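Local coordinates for protein enoyl-CoA hydratase (Bacillus halodurans, PDB 3LKE) that belongs to the crotonase-like family and probably adds water to the double bond of enoyl-CoA thioesters, at residues A[148-153]-A[228-233]. Numbering follows the deposited sequence.
Sequences GASYFL and KQQLEQ
The hydroxyl oxygen of S150 is gripped by two groups of helix 223-241. Q230 gives it an N-H from NE2, 2.9 Å from S150 OG and nearly straight at 171°, with OG lying almost in the plane of the amide; S150 OG is also hydrogen-bonded to E234 OE2. A first torsion of 77° swings S150 OG in between its own backbone N and carbonyl carbon, where Q230 can meet it. The Q230 chain bends at chi2, which lays the amide alongside the first turn of helix 149-157. Here Q230 CD packs 4.0 Å from Y151 CB, while Q230 OE1 lies at the edge of the Y151 ring, near its plane, the amide standing almost perpendicular to that ring at 86°. At the N-cap, L231 pushes CD2 against G148, 3.4 Å from G148 N. The backbone N-H of G148 also hydrogen-bonds to E234 OE1, so the E234 carboxylate ties the cap and S150 together. The contact thus docks the start of helix 149-157 on the middle of helix 223-241, with helix 81-98 beside L231 and F152, and L218 of a second subunit packing on S150 and Q230.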
ATOM      1  N   GLY A 148      -1.531  -2.343 -18.151  1.00 18.92           N
ATOM      2  CA  GLY A 148      -1.550  -1.821 -16.789  1.00 22.20           C
ATOM      3  C   GLY A 148      -1.399  -2.846 -15.678  1.00 19.78           C
ATOM      4  O   GLY A 148      -1.295  -2.478 -14.502  1.00 21.65           O
ATOM      5  N   ALA A 149      -1.387  -4.129 -16.021  1.00 20.18           N
ATOM      6  CA  ALA A 149      -1.383  -5.175 -15.008  1.00 18.40           C
ATOM      7  C   ALA A 149      -0.168  -5.059 -14.061  1.00 19.20           C
ATOM      8  O   ALA A 149      -0.272  -5.343 -12.854  1.00 20.70           O
ATOM      9  CB  ALA A 149      -1.422  -6.548 -15.662  1.00 19.53           C
ATOM     10  N   SER A 150       0.973  -4.636 -14.608  1.00 22.25           N
ATOM     11  CA  SER A 150       2.170  -4.471 -13.780  1.00 20.06           C
ATOM     12  C   SER A 150       2.063  -3.294 -12.813  1.00 22.12           C
ATOM     13  O   SER A 150       2.795  -3.245 -11.823  1.00 23.45           O
ATOM     14  CB  SER A 150       3.445  -4.357 -14.633  1.00 22.00           C
ATOM     15  OG  SER A 150       3.575  -3.066 -15.211  1.00 23.97           O
ATOM     16  N   TYR A 151       1.161  -2.354 -13.100  1.00 20.35           N
ATOM     17  CA  TYR A 151       0.875  -1.231 -12.201  1.00 21.27           C
ATOM     18  C   TYR A 151      -0.205  -1.621 -11.173  1.00 19.78           C
ATOM     19  O   TYR A 151      -0.040  -1.467  -9.961  1.00 21.88           O
ATOM     20  CB  TYR A 151       0.401  -0.011 -13.014  1.00 22.94           C
ATOM     21  CG  TYR A 151       0.037   1.171 -12.150  1.00 24.12           C
ATOM     22  CD1 TYR A 151       1.016   2.061 -11.718  1.00 25.64           C
ATOM     23  CD2 TYR A 151      -1.283   1.388 -11.746  1.00 24.27           C
ATOM     24  CE1 TYR A 151       0.696   3.132 -10.921  1.00 27.53           C
ATOM     25  CE2 TYR A 151      -1.616   2.451 -10.940  1.00 25.17           C
ATOM     26  CZ  TYR A 151      -0.621   3.319 -10.527  1.00 25.85           C
ATOM     27  OH  TYR A 151      -0.934   4.382  -9.714  1.00 26.61           O
ATOM     28  N   PHE A 152      -1.320  -2.153 -11.670  1.00 22.25           N
ATOM     29  CA  PHE A 152      -2.455  -2.402 -10.795  1.00 19.53           C
ATOM     30  C   PHE A 152      -2.322  -3.601  -9.884  1.00 20.49           C
ATOM     31  O   PHE A 152      -2.651  -3.503  -8.708  1.00 20.83           O
ATOM     32  CB  PHE A 152      -3.764  -2.496 -11.592  1.00 18.56           C
ATOM     33  CG  PHE A 152      -4.191  -1.189 -12.176  1.00 21.32           C
ATOM     34  CD1 PHE A 152      -4.741  -0.215 -11.362  1.00 21.71           C
ATOM     35  CD2 PHE A 152      -4.047  -0.936 -13.541  1.00 21.84           C
ATOM     36  CE1 PHE A 152      -5.147   0.994 -11.882  1.00 22.05           C
ATOM     37  CE2 PHE A 152      -4.440   0.281 -14.075  1.00 22.32           C
ATOM     38  CZ  PHE A 152      -4.989   1.252 -13.244  1.00 21.48           C
ATOM     39  N   LEU A 153      -1.862  -4.731 -10.406  1.00 21.64           N
ATOM     40  CA  LEU A 153      -1.776  -5.919  -9.558  1.00 23.91           C
ATOM     41  C   LEU A 153      -1.012  -5.718  -8.233  1.00 22.21           C
ATOM     42  O   LEU A 153      -1.526  -6.026  -7.161  1.00 21.11           O
ATOM     43  CB  LEU A 153      -1.231  -7.119 -10.326  1.00 21.47           C
ATOM     44  CG  LEU A 153      -2.157  -7.648 -11.434  1.00 21.47           C
ATOM     45  CD1 LEU A 153      -1.449  -8.712 -12.267  1.00 21.86           C
ATOM     46  CD2 LEU A 153      -3.481  -8.183 -10.872  1.00 21.96           C
ATOM     47  N   LYS A 228       0.774   6.279 -16.632  1.00 26.60           N
ATOM     48  CA  LYS A 228       1.085   6.565 -18.024  1.00 28.35           C
ATOM     49  C   LYS A 228       2.496   6.098 -18.339  1.00 28.24           C
ATOM     50  O   LYS A 228       2.729   5.427 -19.355  1.00 26.96           O
ATOM     51  CB  LYS A 228       0.925   8.051 -18.342  1.00 28.64           C
ATOM     52  CG  LYS A 228       1.376   8.408 -19.762  1.00 33.78           C
ATOM     53  CD  LYS A 228       0.990   9.831 -20.151  1.00 38.84           C
ATOM     54  CE  LYS A 228       1.926  10.863 -19.543  1.00 46.88           C
ATOM     55  NZ  LYS A 228       1.667  12.228 -20.098  1.00 51.25           N
ATOM     56  N   GLN A 229       3.436   6.440 -17.465  1.00 27.62           N
ATOM     57  CA  GLN A 229       4.816   6.026 -17.666  1.00 30.51           C
ATOM     58  C   GLN A 229       4.978   4.512 -17.612  1.00 28.24           C
ATOM     59  O   GLN A 229       5.767   3.940 -18.359  1.00 27.70           O
ATOM     60  CB  GLN A 229       5.739   6.691 -16.654  1.00 30.79           C
ATOM     61  CG  GLN A 229       5.761   8.198 -16.737  1.00 33.42           C
ATOM     62  CD  GLN A 229       6.697   8.806 -15.717  1.00 41.09           C
ATOM     63  OE1 GLN A 229       7.599   8.132 -15.211  1.00 43.58           O
ATOM     64  NE2 GLN A 229       6.487  10.080 -15.402  1.00 38.97           N
ATOM     65  N   GLN A 230       4.230   3.860 -16.731  1.00 25.56           N
ATOM     66  CA  GLN A 230       4.349   2.419 -16.603  1.00 23.44           C
ATOM     67  C   GLN A 230       3.802   1.723 -17.863  1.00 24.79           C
ATOM     68  O   GLN A 230       4.347   0.720 -18.314  1.00 24.92           O
ATOM     69  CB  GLN A 230       3.627   1.921 -15.345  1.00 25.62           C
ATOM     70  CG  GLN A 230       3.860   0.451 -15.075  1.00 27.45           C
ATOM     71  CD  GLN A 230       4.370   0.178 -13.676  1.00 30.01           C
ATOM     72  OE1 GLN A 230       4.790   1.090 -12.963  1.00 34.68           O
ATOM     73  NE2 GLN A 230       4.333  -1.082 -13.274  1.00 29.07           N
ATOM     74  N   LEU A 231       2.724   2.261 -18.421  1.00 24.36           N
ATOM     75  CA  LEU A 231       2.139   1.691 -19.641  1.00 25.89           C
ATOM     76  C   LEU A 231       3.172   1.738 -20.770  1.00 25.62           C
ATOM     77  O   LEU A 231       3.295   0.805 -21.570  1.00 25.63           O
ATOM     78  CB  LEU A 231       0.875   2.452 -20.030  1.00 25.34           C
ATOM     79  CG  LEU A 231      -0.308   2.194 -19.086  1.00 25.37           C
ATOM     80  CD1 LEU A 231      -1.484   3.140 -19.320  1.00 26.09           C
ATOM     81  CD2 LEU A 231      -0.754   0.745 -19.247  1.00 25.96           C
ATOM     82  N   GLU A 232       3.933   2.826 -20.814  1.00 28.44           N
ATOM     83  CA  GLU A 232       4.970   2.976 -21.838  1.00 31.05           C
ATOM     84  C   GLU A 232       6.032   1.893 -21.672  1.00 30.71           C
ATOM     85  O   GLU A 232       6.436   1.242 -22.636  1.00 28.85           O
ATOM     86  CB  GLU A 232       5.595   4.370 -21.769  1.00 33.12           C
ATOM     87  CG  GLU A 232       4.650   5.491 -22.178  1.00 33.68           C
ATOM     88  CD  GLU A 232       5.166   6.874 -21.799  1.00 42.70           C
ATOM     89  OE1 GLU A 232       4.526   7.875 -22.193  1.00 44.73           O
ATOM     90  OE2 GLU A 232       6.202   6.960 -21.096  1.00 43.25           O
ATOM     91  N   GLN A 233       6.462   1.683 -20.432  1.00 26.92           N
ATOM     92  CA  GLN A 233       7.437   0.647 -20.137  1.00 24.51           C
ATOM     93  C   GLN A 233       6.922  -0.755 -20.448  1.00 24.86           C
ATOM     94  O   GLN A 233       7.649  -1.581 -20.990  1.00 23.80           O
ATOM     95  CB  GLN A 233       7.891   0.752 -18.675  1.00 27.61           C
ATOM     96  CG  GLN A 233       8.750   1.970 -18.405  1.00 30.37           C
ATOM     97  CD  GLN A 233       9.972   2.012 -19.313  1.00 39.20           C
ATOM     98  OE1 GLN A 233      10.646   0.998 -19.514  1.00 40.13           O
ATOM     99  NE2 GLN A 233      10.253   3.185 -19.877  1.00 42.14           N
TER